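Side-chain contacts in tubulin-like protein CetZ (Methanosaeta thermophila, PDB 3ZID), which binds and hydrolyses GTP and, as an archaeal relative of tubulin and FtsZ, is thought to take part in controlling cell shape: residues A[46-51]-A[118-123]; A[134-139]-A[216-221]. All coordinates share one frame; numbering follows the deposited sequence.

How the contacts relate
Both contacts belong to the parallel sheet of the GTPase domain, but they sit on its opposite faces. Contact 1 joins the end of strand 42-49 and the loop just past it to the start of helix 117-131, close to the nucleotide. The same helix leads into strand 136-143, whose first residues form contact 2 with the turn leading into helix 219-225 and its first residues. Contact 1 therefore closes along the chain before contact 2 opens. Their centres are about 22 Å apart and their nearest atoms about 6 Å, without touching. Ile137, between the two strand residues of contact 2, packs against helix 117-131 on the other face. Contact 1 borders the GDP pocket, whereas contact 2 lies away from it.

Contact 1 of 2, residues A[46-51]-A[118-123]; sequences IAINTA and SSFSPL
Ile48 near the end of strand 42-49, and Thr50 in the loop just past it, both reach the outer end of the Phe120 ring on helix 117-131. Ile48 makes the looser approach, its CG2 methyl lying 4.5 Å from Phe120 CE2, while its carbonyl oxygen accepts a hydrogen bond from Asn14 ND2. Asn49 turns away from the helix and closes an Asx turn instead: Ala51 N donates to Asn49 OD1 over 3.0 Å, almost straight at 162° but from above the carbonyl plane. The amide ND2 of Asn49 reaches Asn14 OD1, so the turn is tied to a GTP-binding residue. Thr50 then points back toward the helix and supplies the tightest apolar touch, with CG2 3.6 Å from Phe120 CZ. With chi1 at 56°, CG2 stands beside the backbone N and meets the ring obliquely, while OG1 lies between the backbone N and the carbonyl carbon and bonds to Thr116 OG1. The ring also packs edge-to-face with Phe86, and the Phe120 side chain touches Val9 and Ile93. The contact between the segments is thus purely apolar, and polar bonds to Asn14 and Thr116 flank it. Because the methyl of Thr50 goes to the ring and its hydroxyl to the GTP-binding Thr116, one side chain joins the apolar contact to the nucleotide site, about 6 Å from GDP at its nearest atoms.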
ATOM      1  N   ILE A  46     -10.638 -11.221   2.881  1.00 27.87           N
ATOM      2  CA  ILE A  46     -10.004 -12.502   2.601  1.00 24.86           C
ATOM      3  C   ILE A  46      -8.507 -12.333   2.654  1.00 21.98           C
ATOM      4  O   ILE A  46      -7.960 -11.478   1.974  1.00 23.23           O
ATOM      5  CB  ILE A  46     -10.376 -13.064   1.231  1.00 26.01           C
ATOM      6  CG1 ILE A  46     -11.892 -13.105   1.072  1.00 25.50           C
ATOM      7  CG2 ILE A  46      -9.809 -14.487   1.064  1.00 20.95           C
ATOM      8  CD1 ILE A  46     -12.306 -13.482  -0.323  1.00 31.61           C
ATOM      9  N   ALA A  47      -7.861 -13.119   3.508  1.00 22.36           N
ATOM     10  CA  ALA A  47      -6.417 -13.177   3.552  1.00 19.92           C
ATOM     11  C   ALA A  47      -5.961 -14.296   2.617  1.00 24.04           C
ATOM     12  O   ALA A  47      -6.316 -15.453   2.804  1.00 24.63           O
ATOM     13  CB  ALA A  47      -5.958 -13.448   4.952  1.00 22.08           C
ATOM     14  N   ILE A  48      -5.166 -13.952   1.616  1.00 27.13           N
ATOM     15  CA  ILE A  48      -4.717 -14.938   0.640  1.00 22.78           C
ATOM     16  C   ILE A  48      -3.201 -15.121   0.772  1.00 20.08           C
ATOM     17  O   ILE A  48      -2.450 -14.142   0.864  1.00 22.33           O
ATOM     18  CB  ILE A  48      -5.122 -14.495  -0.785  1.00 25.51           C
ATOM     19  CG1 ILE A  48      -6.620 -14.155  -0.808  1.00 25.40           C
ATOM     20  CG2 ILE A  48      -4.781 -15.585  -1.813  1.00 27.72           C
ATOM     21  CD1 ILE A  48      -7.136 -13.526  -2.084  1.00 20.73           C
ATOM     22  N   ASN A  49      -2.758 -16.380   0.798  1.00 23.44           N
ATOM     23  CA  ASN A  49      -1.338 -16.703   0.912  1.00 23.46           C
ATOM     24  C   ASN A  49      -0.998 -18.102   0.400  1.00 28.39           C
ATOM     25  O   ASN A  49      -1.827 -19.006   0.429  1.00 33.63           O
ATOM     26  CB  ASN A  49      -0.880 -16.577   2.368  1.00 22.04           C
ATOM     27  CG  ASN A  49       0.557 -16.113   2.493  1.00 27.98           C
ATOM     28  OD1 ASN A  49       1.424 -16.482   1.688  1.00 26.93           O
ATOM     29  ND2 ASN A  49       0.818 -15.274   3.493  1.00 22.44           N
ATOM     30  N   THR A  50       0.233 -18.263  -0.068  1.00 31.28           N
ATOM     31  CA  THR A  50       0.734 -19.562  -0.488  1.00 32.63           C
ATOM     32  C   THR A  50       1.460 -20.233   0.664  1.00 32.67           C
ATOM     33  O   THR A  50       1.813 -21.399   0.576  1.00 40.38           O
ATOM     34  CB  THR A  50       1.742 -19.419  -1.626  1.00 30.36           C
ATOM     35  OG1 THR A  50       2.808 -18.550  -1.214  1.00 32.44           O
ATOM     36  CG2 THR A  50       1.072 -18.854  -2.869  1.00 27.91           C
ATOM     37  N   ALA A  51       1.691 -19.495   1.741  1.00 30.81           N
ATOM     38  CA  ALA A  51       2.366 -20.056   2.907  1.00 29.74           C
ATOM     39  C   ALA A  51       1.374 -20.235   4.044  1.00 36.31           C
ATOM     40  O   ALA A  51       0.892 -19.259   4.616  1.00 37.71           O
ATOM     41  CB  ALA A  51       3.521 -19.164   3.329  1.00 25.11           C
ATOM     42  N   SER A 118       3.256  -9.499  -4.303  1.00 21.58           N
ATOM     43  CA  SER A 118       3.642  -8.603  -5.378  1.00 20.82           C
ATOM     44  C   SER A 118       3.328  -9.134  -6.760  1.00 21.69           C
ATOM     45  O   SER A 118       3.186  -8.344  -7.681  1.00 23.47           O
ATOM     46  CB  SER A 118       5.130  -8.279  -5.287  1.00 27.49           C
ATOM     47  OG  SER A 118       5.907  -9.374  -5.727  1.00 32.36           O
ATOM     48  N   SER A 119       3.215 -10.457  -6.905  1.00 22.59           N
ATOM     49  CA  SER A 119       2.923 -11.061  -8.210  1.00 26.33           C
ATOM     50  C   SER A 119       1.445 -11.362  -8.403  1.00 29.10           C
ATOM     51  O   SER A 119       0.883 -11.096  -9.464  1.00 29.97           O
ATOM     52  CB  SER A 119       3.757 -12.330  -8.445  1.00 25.49           C
ATOM     53  OG  SER A 119       3.529 -13.305  -7.445  1.00 26.23           O
ATOM     54  N   PHE A 120       0.820 -11.922  -7.375  1.00 28.71           N
ATOM     55  CA  PHE A 120      -0.614 -12.201  -7.400  1.00 24.73           C
ATOM     56  C   PHE A 120      -1.420 -10.928  -7.623  1.00 24.02           C
ATOM     57  O   PHE A 120      -2.403 -10.921  -8.350  1.00 30.10           O
ATOM     58  CB  PHE A 120      -1.071 -12.762  -6.052  1.00 30.30           C
ATOM     59  CG  PHE A 120      -0.895 -14.245  -5.888  1.00 30.05           C
ATOM     60  CD1 PHE A 120       0.252 -14.895  -6.340  1.00 25.83           C
ATOM     61  CD2 PHE A 120      -1.877 -14.985  -5.233  1.00 30.60           C
ATOM     62  CE1 PHE A 120       0.401 -16.271  -6.164  1.00 27.99           C
ATOM     63  CE2 PHE A 120      -1.749 -16.350  -5.047  1.00 29.25           C
ATOM     64  CZ  PHE A 120      -0.599 -17.004  -5.517  1.00 31.59           C
ATOM     65  N   SER A 121      -1.033  -9.863  -6.937  1.00 25.85           N
ATOM     66  CA  SER A 121      -1.911  -8.704  -6.816  1.00 24.05           C
ATOM     67  C   SER A 121      -2.217  -8.003  -8.138  1.00 23.34           C
ATOM     68  O   SER A 121      -3.378  -7.749  -8.441  1.00 23.56           O
ATOM     69  CB  SER A 121      -1.420  -7.736  -5.731  1.00 28.40           C
ATOM     70  OG  SER A 121      -1.451  -8.371  -4.457  1.00 29.05           O
ATOM     71  N   PRO A 122      -1.184  -7.697  -8.939  1.00 30.37           N
ATOM     72  CA  PRO A 122      -1.510  -7.105 -10.241  1.00 26.34           C
ATOM     73  C   PRO A 122      -2.313  -8.055 -11.107  1.00 27.53           C
ATOM     74  O   PRO A 122      -3.178  -7.582 -11.849  1.00 33.34           O
ATOM     75  CB  PRO A 122      -0.142  -6.842 -10.863  1.00 28.83           C
ATOM     76  CG  PRO A 122       0.783  -6.718  -9.682  1.00 30.27           C
ATOM     77  CD  PRO A 122       0.266  -7.675  -8.670  1.00 30.03           C
ATOM     78  N   LEU A 123      -2.035  -9.358 -11.016  1.00 27.47           N
ATOM     79  CA  LEU A 123      -2.773 -10.350 -11.801  1.00 29.43           C
ATOM     80  C   LEU A 123      -4.216 -10.414 -11.373  1.00 31.49           C
ATOM     81  O   LEU A 123      -5.129 -10.472 -12.209  1.00 34.40           O
ATOM     82  CB  LEU A 123      -2.148 -11.750 -11.672  1.00 30.14           C
ATOM     83  CG  LEU A 123      -0.723 -11.856 -12.210  1.00 31.36           C
ATOM     84  CD1 LEU A 123      -0.106 -13.276 -12.174  1.00 30.87           C
ATOM     85  CD2 LEU A 123      -0.782 -11.355 -13.580  1.00 33.55           C
TER

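Contact 2 of 2, residues A[134-139]-A[216-221]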
ATOM      1  N   ASN A 134     -17.816  -1.972 -12.699  1.00 42.71           N
ATOM      2  CA  ASN A 134     -18.259  -0.745 -12.073  1.00 44.57           C
ATOM      3  C   ASN A 134     -17.537  -0.471 -10.749  1.00 42.10           C
ATOM      4  O   ASN A 134     -17.739   0.570 -10.130  1.00 38.70           O
ATOM      5  CB  ASN A 134     -19.769  -0.782 -11.875  1.00 51.07           C
ATOM      6  CG  ASN A 134     -20.527  -0.899 -13.190  1.00 60.41           C
ATOM      7  OD1 ASN A 134     -20.147  -0.304 -14.199  1.00 62.14           O
ATOM      8  ND2 ASN A 134     -21.607  -1.669 -13.182  1.00 61.90           N
ATOM      9  N   ALA A 135     -16.695  -1.406 -10.319  1.00 42.48           N
ATOM     10  CA  ALA A 135     -16.032  -1.281  -9.019  1.00 38.43           C
ATOM     11  C   ALA A 135     -14.847  -0.318  -8.987  1.00 34.53           C
ATOM     12  O   ALA A 135     -14.138  -0.139  -9.973  1.00 37.65           O
ATOM     13  CB  ALA A 135     -15.593  -2.650  -8.520  1.00 37.21           C
ATOM     14  N   THR A 136     -14.639   0.286  -7.826  1.00 25.83           N
ATOM     15  CA  THR A 136     -13.449   1.065  -7.566  1.00 24.67           C
ATOM     16  C   THR A 136     -12.460   0.103  -6.922  1.00 24.76           C
ATOM     17  O   THR A 136     -12.744  -0.475  -5.864  1.00 23.68           O
ATOM     18  CB  THR A 136     -13.750   2.201  -6.618  1.00 31.69           C
ATOM     19  OG1 THR A 136     -14.681   3.090  -7.235  1.00 42.51           O
ATOM     20  CG2 THR A 136     -12.461   2.953  -6.241  1.00 28.79           C
ATOM     21  N   ILE A 137     -11.328  -0.115  -7.582  1.00 26.95           N
ATOM     22  CA  ILE A 137     -10.345  -1.101  -7.123  1.00 22.70           C
ATOM     23  C   ILE A 137      -9.052  -0.392  -6.772  1.00 25.65           C
ATOM     24  O   ILE A 137      -8.434   0.230  -7.629  1.00 26.01           O
ATOM     25  CB  ILE A 137     -10.083  -2.170  -8.179  1.00 24.05           C
ATOM     26  CG1 ILE A 137     -11.408  -2.809  -8.611  1.00 25.39           C
ATOM     27  CG2 ILE A 137      -9.118  -3.222  -7.642  1.00 26.28           C
ATOM     28  CD1 ILE A 137     -11.287  -3.964  -9.586  1.00 27.46           C
ATOM     29  N   VAL A 138      -8.658  -0.475  -5.505  1.00 20.73           N
ATOM     30  CA  VAL A 138      -7.545   0.317  -5.001  1.00 22.98           C
ATOM     31  C   VAL A 138      -6.457  -0.550  -4.386  1.00 22.53           C
ATOM     32  O   VAL A 138      -6.648  -1.167  -3.331  1.00 20.36           O
ATOM     33  CB  VAL A 138      -8.036   1.298  -3.929  1.00 27.27           C
ATOM     34  CG1 VAL A 138      -6.864   2.058  -3.314  1.00 29.74           C
ATOM     35  CG2 VAL A 138      -9.077   2.256  -4.521  1.00 26.45           C
ATOM     36  N   PRO A 139      -5.300  -0.622  -5.053  1.00 19.71           N
ATOM     37  CA  PRO A 139      -4.211  -1.309  -4.364  1.00 22.96           C
ATOM     38  C   PRO A 139      -3.600  -0.469  -3.236  1.00 16.35           C
ATOM     39  O   PRO A 139      -3.466   0.763  -3.317  1.00 19.66           O
ATOM     40  CB  PRO A 139      -3.186  -1.569  -5.486  1.00 24.87           C
ATOM     41  CG  PRO A 139      -3.503  -0.603  -6.536  1.00 24.00           C
ATOM     42  CD  PRO A 139      -4.996  -0.384  -6.474  1.00 24.43           C
ATOM     43  N   THR A 216     -22.408   6.065  -6.732  1.00 32.97           N
ATOM     44  CA  THR A 216     -21.743   7.138  -7.489  1.00 40.10           C
ATOM     45  C   THR A 216     -21.068   8.173  -6.575  1.00 39.77           C
ATOM     46  O   THR A 216     -20.320   9.042  -7.042  1.00 40.73           O
ATOM     47  CB  THR A 216     -22.731   7.920  -8.398  1.00 41.79           C
ATOM     48  OG1 THR A 216     -23.689   8.599  -7.578  1.00 42.12           O
ATOM     49  CG2 THR A 216     -23.442   7.002  -9.375  1.00 39.01           C
ATOM     50  N   ASP A 217     -21.330   8.077  -5.276  1.00 30.83           N
ATOM     51  CA  ASP A 217     -20.692   8.952  -4.312  1.00 34.16           C
ATOM     52  C   ASP A 217     -19.215   8.592  -4.141  1.00 37.47           C
ATOM     53  O   ASP A 217     -18.477   9.317  -3.474  1.00 40.35           O
ATOM     54  CB  ASP A 217     -21.402   8.903  -2.960  1.00 30.33           C
ATOM     55  CG  ASP A 217     -22.627   9.787  -2.917  1.00 39.59           C
ATOM     56  OD1 ASP A 217     -22.630  10.834  -3.603  1.00 38.76           O
ATOM     57  OD2 ASP A 217     -23.586   9.428  -2.202  1.00 40.86           O
ATOM     58  N   LEU A 218     -18.789   7.470  -4.725  1.00 35.11           N
ATOM     59  CA  LEU A 218     -17.363   7.118  -4.744  1.00 35.38           C
ATOM     60  C   LEU A 218     -16.606   7.923  -5.792  1.00 35.17           C
ATOM     61  O   LEU A 218     -15.383   7.802  -5.917  1.00 30.80           O
ATOM     62  CB  LEU A 218     -17.179   5.631  -5.049  1.00 31.70           C
ATOM     63  CG  LEU A 218     -17.572   4.574  -4.037  1.00 29.60           C
ATOM     64  CD1 LEU A 218     -17.416   3.214  -4.678  1.00 25.01           C
ATOM     65  CD2 LEU A 218     -16.638   4.692  -2.844  1.00 26.58           C
ATOM     66  N   GLY A 219     -17.354   8.763  -6.501  1.00 35.11           N
ATOM     67  CA  GLY A 219     -16.876   9.558  -7.620  1.00 35.45           C
ATOM     68  C   GLY A 219     -15.727  10.482  -7.300  1.00 36.52           C
ATOM     69  O   GLY A 219     -14.723  10.514  -8.022  1.00 38.36           O
ATOM     70  N   ASP A 220     -15.885  11.247  -6.220  1.00 31.13           N
ATOM     71  CA  ASP A 220     -14.861  12.192  -5.789  1.00 37.37           C
ATOM     72  C   ASP A 220     -13.574  11.473  -5.381  1.00 31.36           C
ATOM     73  O   ASP A 220     -12.468  11.865  -5.765  1.00 25.79           O
ATOM     74  CB  ASP A 220     -15.377  13.072  -4.651  1.00 43.42           C
ATOM     75  CG  ASP A 220     -16.494  14.010  -5.096  1.00 54.85           C
ATOM     76  OD1 ASP A 220     -16.966  13.887  -6.249  1.00 55.97           O
ATOM     77  OD2 ASP A 220     -16.897  14.875  -4.290  1.00 60.25           O
ATOM     78  N   PHE A 221     -13.733  10.390  -4.643  1.00 27.39           N
ATOM     79  CA  PHE A 221     -12.601   9.562  -4.263  1.00 25.82           C
ATOM     80  C   PHE A 221     -11.875   9.040  -5.513  1.00 24.68           C
ATOM     81  O   PHE A 221     -10.649   9.152  -5.630  1.00 23.33           O
ATOM     82  CB  PHE A 221     -13.078   8.426  -3.360  1.00 18.29           C
ATOM     83  CG  PHE A 221     -11.996   7.473  -2.965  1.00 21.22           C
ATOM     84  CD1 PHE A 221     -10.928   7.899  -2.189  1.00 22.37           C
ATOM     85  CD2 PHE A 221     -12.069   6.140  -3.328  1.00 23.40           C
ATOM     86  CE1 PHE A 221      -9.921   7.012  -1.819  1.00 25.81           C
ATOM     87  CE2 PHE A 221     -11.074   5.247  -2.955  1.00 29.01           C
ATOM     88  CZ  PHE A 221      -9.996   5.683  -2.205  1.00 25.93           C
TER
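Leu218 and Phe221 pack against Thr136 and Val138 at the start of strand 136-143, on one face of the Rossmann-like parallel sheet of the GTPase domain. The chain enters helix 219-225 through a short 3-10 turn, in which Gly219 N bonds to Thr216 O at 3.0 Å. Leu218 comes first and meets the hydroxyl side of Thr136, its CD1 methyl 3.7 Å from Thr136 OG1. That hydroxyl has its polar partner in Lys222 NZ, one residue beyond Phe221, so the leucine methyl lies against an oxygen already bonded to a residue of helix 219-225. Leu218 also touches Leu208 of helix 186-210, the long helix that corresponds to the central helix of tubulin and FtsZ. Three residues on, Phe221 carries its ring to the sheet with CG anti to the backbone N (chi1 177°), and Leu204 and Leu208 pack against its side chain as well. Two methyls converge on one ring carbon: Phe221 CE2 lies 4.2 Å from Thr136 CG2 and, closer still, 3.9 Å from Val138 CG2.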